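Local coordinates for protein succinate dehydrogenase (Membrane anchor subunit) (Mycolicibacterium smegmatis, PDB 7D6V) that anchors the mycobacterial succinate dehydrogenase Sdh1 in the membrane, holding an Fe2S2 cluster and probably passing electrons from succinate oxidation to a quinone, at residues A62-Y66 with T175-P180; H65-P69 with G186-L192; C74-A78 with G87-L93. All coordinates share one frame; numbering follows the deposited sequence.

Contact 1: residues A62-Y66 with T175-P180; sequences ADYHY and TAFHSP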
loop_
_atom_site.group_PDB
_atom_site.type_symbol
_atom_site.label_atom_id
_atom_site.label_comp_id
_atom_site.label_asym_id
_atom_site.label_seq_id
_atom_site.Cartn_x
_atom_site.Cartn_y
_atom_site.Cartn_z
ATOM N N ALA C 62 57.274 -26.067 -3.884
ATOM C CA ALA C 62 57.522 -27.495 -3.733
ATOM C C ALA C 62 57.586 -27.904 -2.266
ATOM O O ALA C 62 57.176 -29.014 -1.911
ATOM C CB ALA C 62 58.812 -27.878 -4.453
ATOM N N ASP C 63 58.106 -27.027 -1.404
ATOM C CA ASP C 63 58.319 -27.391 -0.006
ATOM C C ASP C 63 57.001 -27.591 0.731
ATOM O O ASP C 63 56.812 -28.598 1.422
ATOM C CB ASP C 63 59.157 -26.323 0.689
ATOM C CG ASP C 63 60.631 -26.640 0.668
ATOM O OD1 ASP C 63 61.375 -26.060 1.484
ATOM O OD2 ASP C 63 61.048 -27.475 -0.162
ATOM N N TYR C 64 56.080 -26.641 0.604
ATOM C CA TYR C 64 54.839 -26.658 1.363
ATOM C C TYR C 64 53.631 -26.976 0.502
ATOM O O TYR C 64 52.499 -26.837 0.972
ATOM C CB TYR C 64 54.641 -25.321 2.076
ATOM C CG TYR C 64 55.916 -24.767 2.658
ATOM C CD1 TYR C 64 56.723 -25.544 3.472
ATOM C CD2 TYR C 64 56.321 -23.474 2.380
ATOM C CE1 TYR C 64 57.893 -25.051 3.993
ATOM C CE2 TYR C 64 57.489 -22.970 2.902
ATOM C CZ TYR C 64 58.271 -23.761 3.707
ATOM O OH TYR C 64 59.436 -23.255 4.227
ATOM N N HIS C 65 53.845 -27.387 -0.749
ATOM C CA HIS C 65 52.768 -27.833 -1.629
ATOM C C HIS C 65 51.693 -26.759 -1.785
ATOM O O HIS C 65 50.502 -27.006 -1.598
ATOM C CB HIS C 65 52.170 -29.147 -1.125
ATOM C CG HIS C 65 53.009 -30.349 -1.427
ATOM N ND1 HIS C 65 54.132 -30.673 -0.700
ATOM C CD2 HIS C 65 52.877 -31.316 -2.363
ATOM C CE1 HIS C 65 54.664 -31.779 -1.183
ATOM N NE2 HIS C 65 53.921 -32.191 -2.193
ATOM N N TYR C 66 52.126 -25.555 -2.136
ATOM C CA TYR C 66 51.225 -24.438 -2.368
ATOM C C TYR C 66 50.986 -24.302 -3.861
ATOM O O TYR C 66 51.941 -24.247 -4.640
ATOM C CB TYR C 66 51.802 -23.132 -1.822
ATOM C CG TYR C 66 51.845 -23.022 -0.323
ATOM C CD1 TYR C 66 50.949 -23.712 0.474
ATOM C CD2 TYR C 66 52.776 -22.205 0.296
ATOM C CE1 TYR C 66 50.990 -23.602 1.847
ATOM C CE2 TYR C 66 52.823 -22.087 1.664
ATOM C CZ TYR C 66 51.929 -22.785 2.435
ATOM O OH TYR C 66 51.977 -22.667 3.800
ATOM N N THR C 175 45.661 -30.447 0.764
ATOM C CA THR C 175 47.011 -30.967 0.579
ATOM C C THR C 175 48.085 -29.908 0.781
ATOM O O THR C 175 49.264 -30.259 0.880
ATOM C CB THR C 175 47.159 -31.594 -0.806
ATOM O OG1 THR C 175 46.982 -30.591 -1.811
ATOM C CG2 THR C 175 46.131 -32.686 -1.003
ATOM N N ALA C 176 47.712 -28.629 0.850
ATOM C CA ALA C 176 48.692 -27.583 1.110
ATOM C C ALA C 176 49.299 -27.665 2.506
ATOM O O ALA C 176 50.343 -27.052 2.744
ATOM C CB ALA C 176 48.056 -26.210 0.907
ATOM N N PHE C 177 48.678 -28.395 3.433
ATOM C CA PHE C 177 49.172 -28.493 4.808
ATOM C C PHE C 177 50.376 -29.434 4.857
ATOM O O PHE C 177 50.343 -30.528 5.421
ATOM C CB PHE C 177 48.069 -28.962 5.744
ATOM C CG PHE C 177 47.147 -27.872 6.184
ATOM C CD1 PHE C 177 47.455 -27.095 7.284
ATOM C CD2 PHE C 177 45.970 -27.624 5.505
ATOM C CE1 PHE C 177 46.612 -26.090 7.696
ATOM C CE2 PHE C 177 45.122 -26.621 5.911
ATOM C CZ PHE C 177 45.442 -25.853 7.008
ATOM N N HIS C 178 51.473 -28.971 4.266
ATOM C CA HIS C 178 52.662 -29.789 4.116
ATOM C C HIS C 178 53.905 -29.021 4.540
ATOM O O HIS C 178 53.949 -27.791 4.515
ATOM C CB HIS C 178 52.828 -30.279 2.673
ATOM C CG HIS C 178 53.801 -31.406 2.534
ATOM N ND1 HIS C 178 55.062 -31.239 2.008
ATOM C CD2 HIS C 178 53.702 -32.713 2.869
ATOM C CE1 HIS C 178 55.696 -32.398 2.014
ATOM N NE2 HIS C 178 54.893 -33.308 2.534
ATOM N N SER C 179 54.912 -29.788 4.939
ATOM C CA SER C 179 56.230 -29.297 5.302
ATOM C C SER C 179 57.245 -30.326 4.834
ATOM O O SER C 179 56.889 -31.488 4.604
ATOM C CB SER C 179 56.341 -29.074 6.818
ATOM O OG SER C 179 57.428 -28.234 7.153
ATOM N N PRO C 180 58.512 -29.943 4.681
ATOM C CA PRO C 180 59.534 -30.940 4.325
ATOM C C PRO C 180 59.742 -32.012 5.388
ATOM O O PRO C 180 60.630 -32.857 5.251
ATOM C CB PRO C 180 60.808 -30.108 4.124
ATOM C CG PRO C 180 60.400 -28.696 4.105
ATOM C CD PRO C 180 58.964 -28.559 4.469
#
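H65 turns the edge of its imidazole toward the face of H178, an edge-to-face pair that joins the tip of the beta hairpin formed by strands 60-61 and 66-67 to the loop leaving helix 155-175. The ring centroids are 4.2 Å apart with planes at 75°, and H65 CE1 stands over one H178 face, offset toward the rim. H178 CG extends away from its own backbone N (chi1 -164°), which carries the ring to the hairpin, where H178 ND1 donates to D63 O at 3.2 Å. This bond is fairly straight (161° at the hydrogen) and lies near the imidazole plane, so it probably limits the rotation of the ring that H65 meets.

The backbones run in nearly opposite senses and touch through CA-H...O contacts, A176 CA to H65 O at 3.3 Å and Y64 CA to H178 O at 3.5 Å. Toward P180, the edge of the Y64 ring brings CE1 to 3.7 Å from P180 CD. At the other end A176 CB lies in the plane of the Y66 ring, 3.8 Å from its CD1.

Further out, H65 and Y66 form a G1 beta bulge facing V61, and W60 meets the H65 ring. T175 OG1 bonds back to D172 O, one turn earlier in the chain. Beyond it an inverse gamma turn centred on F177 sets H178 in place: H178 N bonds to A176 O at 2.7 Å.

Contact 2: residues H65-P69 with G186-L192; sequences HYLTP and GLGNVIL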
loop_
_atom_site.group_PDB
_atom_site.type_symbol
_atom_site.label_atom_id
_atom_site.label_comp_id
_atom_site.label_asym_id
_atom_site.label_seq_id
_atom_site.Cartn_x
_atom_site.Cartn_y
_atom_site.Cartn_z
ATOM N N HIS C 65 53.845 -27.387 -0.749
ATOM C CA HIS C 65 52.768 -27.833 -1.629
ATOM C C HIS C 65 51.693 -26.759 -1.785
ATOM O O HIS C 65 50.502 -27.006 -1.598
ATOM C CB HIS C 65 52.170 -29.147 -1.125
ATOM C CG HIS C 65 53.009 -30.349 -1.427
ATOM N ND1 HIS C 65 54.132 -30.673 -0.700
ATOM C CD2 HIS C 65 52.877 -31.316 -2.363
ATOM C CE1 HIS C 65 54.664 -31.779 -1.183
ATOM N NE2 HIS C 65 53.921 -32.191 -2.193
ATOM N N TYR C 66 52.126 -25.555 -2.136
ATOM C CA TYR C 66 51.225 -24.438 -2.368
ATOM C C TYR C 66 50.986 -24.302 -3.861
ATOM O O TYR C 66 51.941 -24.247 -4.640
ATOM C CB TYR C 66 51.802 -23.132 -1.822
ATOM C CG TYR C 66 51.845 -23.022 -0.323
ATOM C CD1 TYR C 66 50.949 -23.712 0.474
ATOM C CD2 TYR C 66 52.776 -22.205 0.296
ATOM C CE1 TYR C 66 50.990 -23.602 1.847
ATOM C CE2 TYR C 66 52.823 -22.087 1.664
ATOM C CZ TYR C 66 51.929 -22.785 2.435
ATOM O OH TYR C 66 51.977 -22.667 3.800
ATOM N N LEU C 67 49.719 -24.238 -4.257
ATOM C CA LEU C 67 49.348 -24.109 -5.657
ATOM C C LEU C 67 48.325 -22.997 -5.804
ATOM O O LEU C 67 47.318 -22.974 -5.092
ATOM C CB LEU C 67 48.789 -25.421 -6.207
ATOM C CG LEU C 67 48.411 -25.418 -7.687
ATOM C CD1 LEU C 67 49.628 -25.153 -8.552
ATOM C CD2 LEU C 67 47.766 -26.731 -8.059
ATOM N N THR C 68 48.592 -22.078 -6.723
ATOM C CA THR C 68 47.663 -20.994 -6.990
ATOM C C THR C 68 46.359 -21.543 -7.563
ATOM O O THR C 68 46.383 -22.466 -8.385
ATOM C CB THR C 68 48.283 -19.999 -7.971
ATOM O OG1 THR C 68 49.505 -19.487 -7.429
ATOM C CG2 THR C 68 47.348 -18.857 -8.215
ATOM N N PRO C 69 45.205 -21.010 -7.152
ATOM C CA PRO C 69 43.942 -21.414 -7.790
ATOM C C PRO C 69 43.873 -21.090 -9.271
ATOM O O PRO C 69 43.120 -21.751 -9.996
ATOM C CB PRO C 69 42.886 -20.633 -6.999
ATOM C CG PRO C 69 43.530 -20.322 -5.706
ATOM C CD PRO C 69 44.984 -20.148 -5.981
ATOM N N GLY C 186 51.710 -22.662 7.639
ATOM C CA GLY C 186 52.605 -21.560 7.333
ATOM C C GLY C 186 52.061 -20.246 6.808
ATOM O O GLY C 186 52.769 -19.561 6.066
ATOM N N LEU C 187 50.811 -19.913 7.122
ATOM C CA LEU C 187 50.136 -18.685 6.698
ATOM C C LEU C 187 49.781 -18.686 5.216
ATOM O O LEU C 187 48.790 -18.065 4.811
ATOM C CB LEU C 187 51.001 -17.456 6.998
ATOM C CG LEU C 187 50.447 -16.089 6.599
ATOM C CD1 LEU C 187 49.178 -15.766 7.369
ATOM C CD2 LEU C 187 51.492 -15.009 6.772
ATOM N N GLY C 188 50.465 -19.513 4.429
ATOM C CA GLY C 188 49.965 -19.807 3.102
ATOM C C GLY C 188 48.760 -20.709 3.202
ATOM O O GLY C 188 47.806 -20.584 2.431
ATOM N N ASN C 189 48.773 -21.598 4.195
ATOM C CA ASN C 189 47.593 -22.375 4.526
ATOM C C ASN C 189 46.445 -21.465 4.932
ATOM O O ASN C 189 45.302 -21.685 4.526
ATOM C CB ASN C 189 47.923 -23.362 5.641
ATOM C CG ASN C 189 48.898 -24.428 5.198
ATOM O OD1 ASN C 189 49.988 -24.555 5.746
ATOM N ND2 ASN C 189 48.511 -25.197 4.193
ATOM N N VAL C 190 46.731 -20.430 5.720
ATOM C CA VAL C 190 45.676 -19.521 6.159
ATOM C C VAL C 190 45.059 -18.807 4.964
ATOM O O VAL C 190 43.833 -18.757 4.812
ATOM C CB VAL C 190 46.225 -18.522 7.190
ATOM C CG1 VAL C 190 45.114 -17.626 7.695
ATOM C CG2 VAL C 190 46.882 -19.259 8.338
ATOM N N ILE C 191 45.904 -18.263 4.084
ATOM C CA ILE C 191 45.395 -17.533 2.925
ATOM C C ILE C 191 44.595 -18.459 2.014
ATOM O O ILE C 191 43.475 -18.133 1.599
ATOM C CB ILE C 191 46.552 -16.851 2.174
ATOM C CG1 ILE C 191 47.290 -15.902 3.115
ATOM C CG2 ILE C 191 46.036 -16.095 0.963
ATOM C CD1 ILE C 191 48.529 -15.300 2.530
ATOM N N LEU C 192 45.150 -19.637 1.704
ATOM C CA LEU C 192 44.469 -20.577 0.819
ATOM C C LEU C 192 43.146 -21.049 1.408
ATOM O O LEU C 192 42.136 -21.121 0.698
ATOM C CB LEU C 192 45.374 -21.774 0.536
ATOM C CG LEU C 192 46.479 -21.613 -0.503
ATOM C CD1 LEU C 192 47.488 -22.735 -0.379
ATOM C CD2 LEU C 192 45.887 -21.593 -1.895
#
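Y66 and G188 have the nearest backbones, their CA atoms 7.3 Å apart, so the short strand 66-67 stays clear of the first turn of helix 188-204 and a tyrosine ring bridges the interval. The Y66 ring reaches across with its hydroxyl end leading, and its CZ lies 3.6 Å from CA of G188, which has no side chain to hold it off. Y66 OH donates a weak hydrogen bond to N189 OD1 at 3.4 Å. The same carboxamide oxygen accepts from G186 N at 3.2 Å, arriving in the carbonyl plane along a lone pair, so OD1 is held chiefly by the loop before the helix, with the tyrosine as a weak second donor.

With L187 at the N-cap position, this is a helix N-terminus met by a hairpin strand; the helix dipole may polarise the hydroxyl. The planes of the N189 amide and the Y66 ring are 75° apart, and N189 ND2 lies at the ring edge, 3.8 Å from Y66 CE1, while hydrogen-bonded to A176 O in the loop after helix 155-175.

One turn further on, L192 holds CG anti to its carbonyl carbon (chi1 -79°), which turns its methyls to the strand. CD1 packs 3.7 Å from Y66 CD1, and CD2 lies 3.8 Å from L67 O. P69 adds a looser touch, its CD 4.4 Å from L192 CD2.

Contact 3: residues C74-A78 with G87-L93; sequences CVSTA and GQWVGDL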
loop_
_atom_site.group_PDB
_atom_site.type_symbol
_atom_site.label_atom_id
_atom_site.label_comp_id
_atom_site.label_asym_id
_atom_site.label_seq_id
_atom_site.Cartn_x
_atom_site.Cartn_y
_atom_site.Cartn_z
ATOM N N CYS C 74 46.245 -28.881 -12.934
ATOM C CA CYS C 74 47.527 -28.689 -13.605
ATOM C C CYS C 74 47.902 -30.024 -14.245
ATOM O O CYS C 74 48.657 -30.813 -13.678
ATOM C CB CYS C 74 48.556 -28.203 -12.571
ATOM S SG CYS C 74 49.945 -27.263 -13.206
ATOM N N VAL C 75 47.382 -30.260 -15.447
ATOM C CA VAL C 75 47.300 -31.596 -16.024
ATOM C C VAL C 75 48.275 -31.785 -17.185
ATOM O O VAL C 75 48.065 -32.653 -18.027
ATOM C CB VAL C 75 45.861 -31.916 -16.457
ATOM C CG1 VAL C 75 44.926 -31.848 -15.270
ATOM C CG2 VAL C 75 45.412 -30.951 -17.536
ATOM N N SER C 76 49.339 -30.997 -17.250
ATOM C CA SER C 76 50.312 -31.103 -18.324
ATOM C C SER C 76 51.624 -31.661 -17.791
ATOM O O SER C 76 51.919 -31.570 -16.597
ATOM C CB SER C 76 50.553 -29.746 -18.985
ATOM O OG SER C 76 51.789 -29.730 -19.671
ATOM N N THR C 77 52.406 -32.262 -18.686
ATOM C CA THR C 77 53.713 -32.777 -18.307
ATOM C C THR C 77 54.782 -31.693 -18.273
ATOM O O THR C 77 55.918 -31.978 -17.886
ATOM C CB THR C 77 54.142 -33.894 -19.263
ATOM O OG1 THR C 77 54.213 -33.386 -20.600
ATOM C CG2 THR C 77 53.148 -35.036 -19.213
ATOM N N ALA C 78 54.446 -30.471 -18.670
ATOM C CA ALA C 78 55.346 -29.333 -18.572
ATOM C C ALA C 78 55.216 -28.608 -17.243
ATOM O O ALA C 78 55.875 -27.585 -17.041
ATOM C CB ALA C 78 55.087 -28.357 -19.724
ATOM N N GLY C 87 46.930 -36.342 -12.037
ATOM C CA GLY C 87 47.660 -36.916 -13.146
ATOM C C GLY C 87 48.045 -35.887 -14.192
ATOM O O GLY C 87 47.574 -34.749 -14.209
ATOM N N GLN C 88 48.934 -36.310 -15.085
ATOM C CA GLN C 88 49.371 -35.504 -16.217
ATOM C C GLN C 88 48.791 -36.111 -17.486
ATOM O O GLN C 88 49.021 -37.289 -17.775
ATOM C CB GLN C 88 50.896 -35.440 -16.284
ATOM C CG GLN C 88 51.505 -34.553 -15.217
ATOM C CD GLN C 88 53.000 -34.708 -15.105
ATOM O OE1 GLN C 88 53.540 -35.795 -15.297
ATOM N NE2 GLN C 88 53.681 -33.617 -14.785
ATOM N N TRP C 89 48.045 -35.308 -18.239
ATOM C CA TRP C 89 47.251 -35.809 -19.353
ATOM C C TRP C 89 47.700 -35.316 -20.719
ATOM O O TRP C 89 47.647 -36.083 -21.682
ATOM C CB TRP C 89 45.777 -35.437 -19.155
ATOM C CG TRP C 89 45.162 -36.022 -17.915
ATOM C CD1 TRP C 89 44.653 -35.337 -16.851
ATOM C CD2 TRP C 89 44.984 -37.413 -17.618
ATOM N NE1 TRP C 89 44.175 -36.212 -15.910
ATOM C CE2 TRP C 89 44.365 -37.492 -16.355
ATOM C CE3 TRP C 89 45.288 -38.598 -18.295
ATOM C CZ2 TRP C 89 44.046 -38.708 -15.756
ATOM C CZ3 TRP C 89 44.970 -39.803 -17.699
ATOM C CH2 TRP C 89 44.355 -39.850 -16.442
ATOM N N VAL C 90 48.142 -34.066 -20.847
ATOM C CA VAL C 90 48.288 -33.419 -22.153
ATOM C C VAL C 90 49.667 -32.766 -22.256
ATOM O O VAL C 90 49.891 -31.651 -21.776
ATOM C CB VAL C 90 47.155 -32.421 -22.437
ATOM C CG1 VAL C 90 47.098 -31.291 -21.407
ATOM C CG2 VAL C 90 47.301 -31.848 -23.836
ATOM N N GLY C 91 50.613 -33.483 -22.862
ATOM C CA GLY C 91 51.780 -32.919 -23.523
ATOM C C GLY C 91 52.412 -31.660 -22.965
ATOM O O GLY C 91 52.671 -31.554 -21.764
ATOM N N ASP C 92 52.673 -30.698 -23.851
ATOM C CA ASP C 92 53.272 -29.416 -23.501
ATOM C C ASP C 92 52.504 -28.303 -24.195
ATOM O O ASP C 92 52.120 -28.439 -25.361
ATOM C CB ASP C 92 54.749 -29.363 -23.900
ATOM C CG ASP C 92 55.496 -30.633 -23.539
ATOM O OD1 ASP C 92 55.796 -30.834 -22.343
ATOM O OD2 ASP C 92 55.787 -31.431 -24.454
ATOM N N LEU C 93 52.290 -27.197 -23.483
ATOM C CA LEU C 93 51.354 -26.247 -24.075
ATOM C C LEU C 93 52.088 -25.133 -24.814
ATOM O O LEU C 93 53.139 -24.669 -24.357
ATOM C CB LEU C 93 50.459 -25.641 -22.995
ATOM C CG LEU C 93 49.731 -26.665 -22.122
ATOM C CD1 LEU C 93 48.902 -25.981 -21.051
ATOM C CD2 LEU C 93 48.869 -27.586 -22.973
#
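V75 O takes two backbone donors from the facing arm, W89 N at 2.7 Å and V90 N at 3.2 Å. The first comes from above the carbonyl plane and the second lies in it, so one oxygen holds two successive residues. V75 CB meets the edge of the indole near its plane, 3.6 Å from W89 CD1.

Q88 can be followed outward over the S76-T77 peptide. Its CB touches T77 CG2 at 3.7 Å. The first torsion (chi1 -74°) then sets CG beside the backbone N, 3.3 Å from S76 O, and the chain stays extended past it (chi2 168°). CD remains alongside the same carbonyl, and at the tip the amide divides: NE2 gives a weak, bent hydrogen bond to S76 O at 3.3 Å, while OE1 sits toward T77 CG2. The glutamine thus lies along 76-77, CB on the threonine methyl and the amide at the S76 carbonyl.

G91 O is gripped by three donors. The two hydroxyls come from opposite faces of its carbonyl plane, S76 OG at 2.9 Å and T77 OG1 at 2.7 Å, and T77 N lies in the plane between them. S76 OG, held away from its own backbone N, also accepts from A78 N, closing an ST turn that fixes its position. With neither segment in a regular helix or strand, these bonds to V75 O and G91 O link two irregular loop arms.

Both arms belong to the long connection from strand 66-67 to helix 104-112. C74 O bonds to S84 OG in the span between the arms and the C74 side chain packs on C79 and M99, while V90 and L93 lie against F101, shortly before helix 104-112 begins.

How the contacts relate
Contacts 1 and 2 start from the same hairpin and share H65 and Y66, though H65 takes part only in contact 1; their centres lie about 8 Å apart. Contact 2 is the buried one, a strand against a helix start where one tyrosine and one leucine do the packing and the hydroxyl bond is weak. Contact 1 is partly buried, joins loop to loop and depends on imidazoles and carbonyls. A176 O, hydrogen-bonded to N189 ND2, links the two. Contact 3, partly exposed, touches neither, its centre about 21 and 22 Å from theirs. There two carbonyl oxygens, each with several donors, hold neighbouring arms of one loop, whereas contacts 1 and 2 join parts more than 100 residues apart.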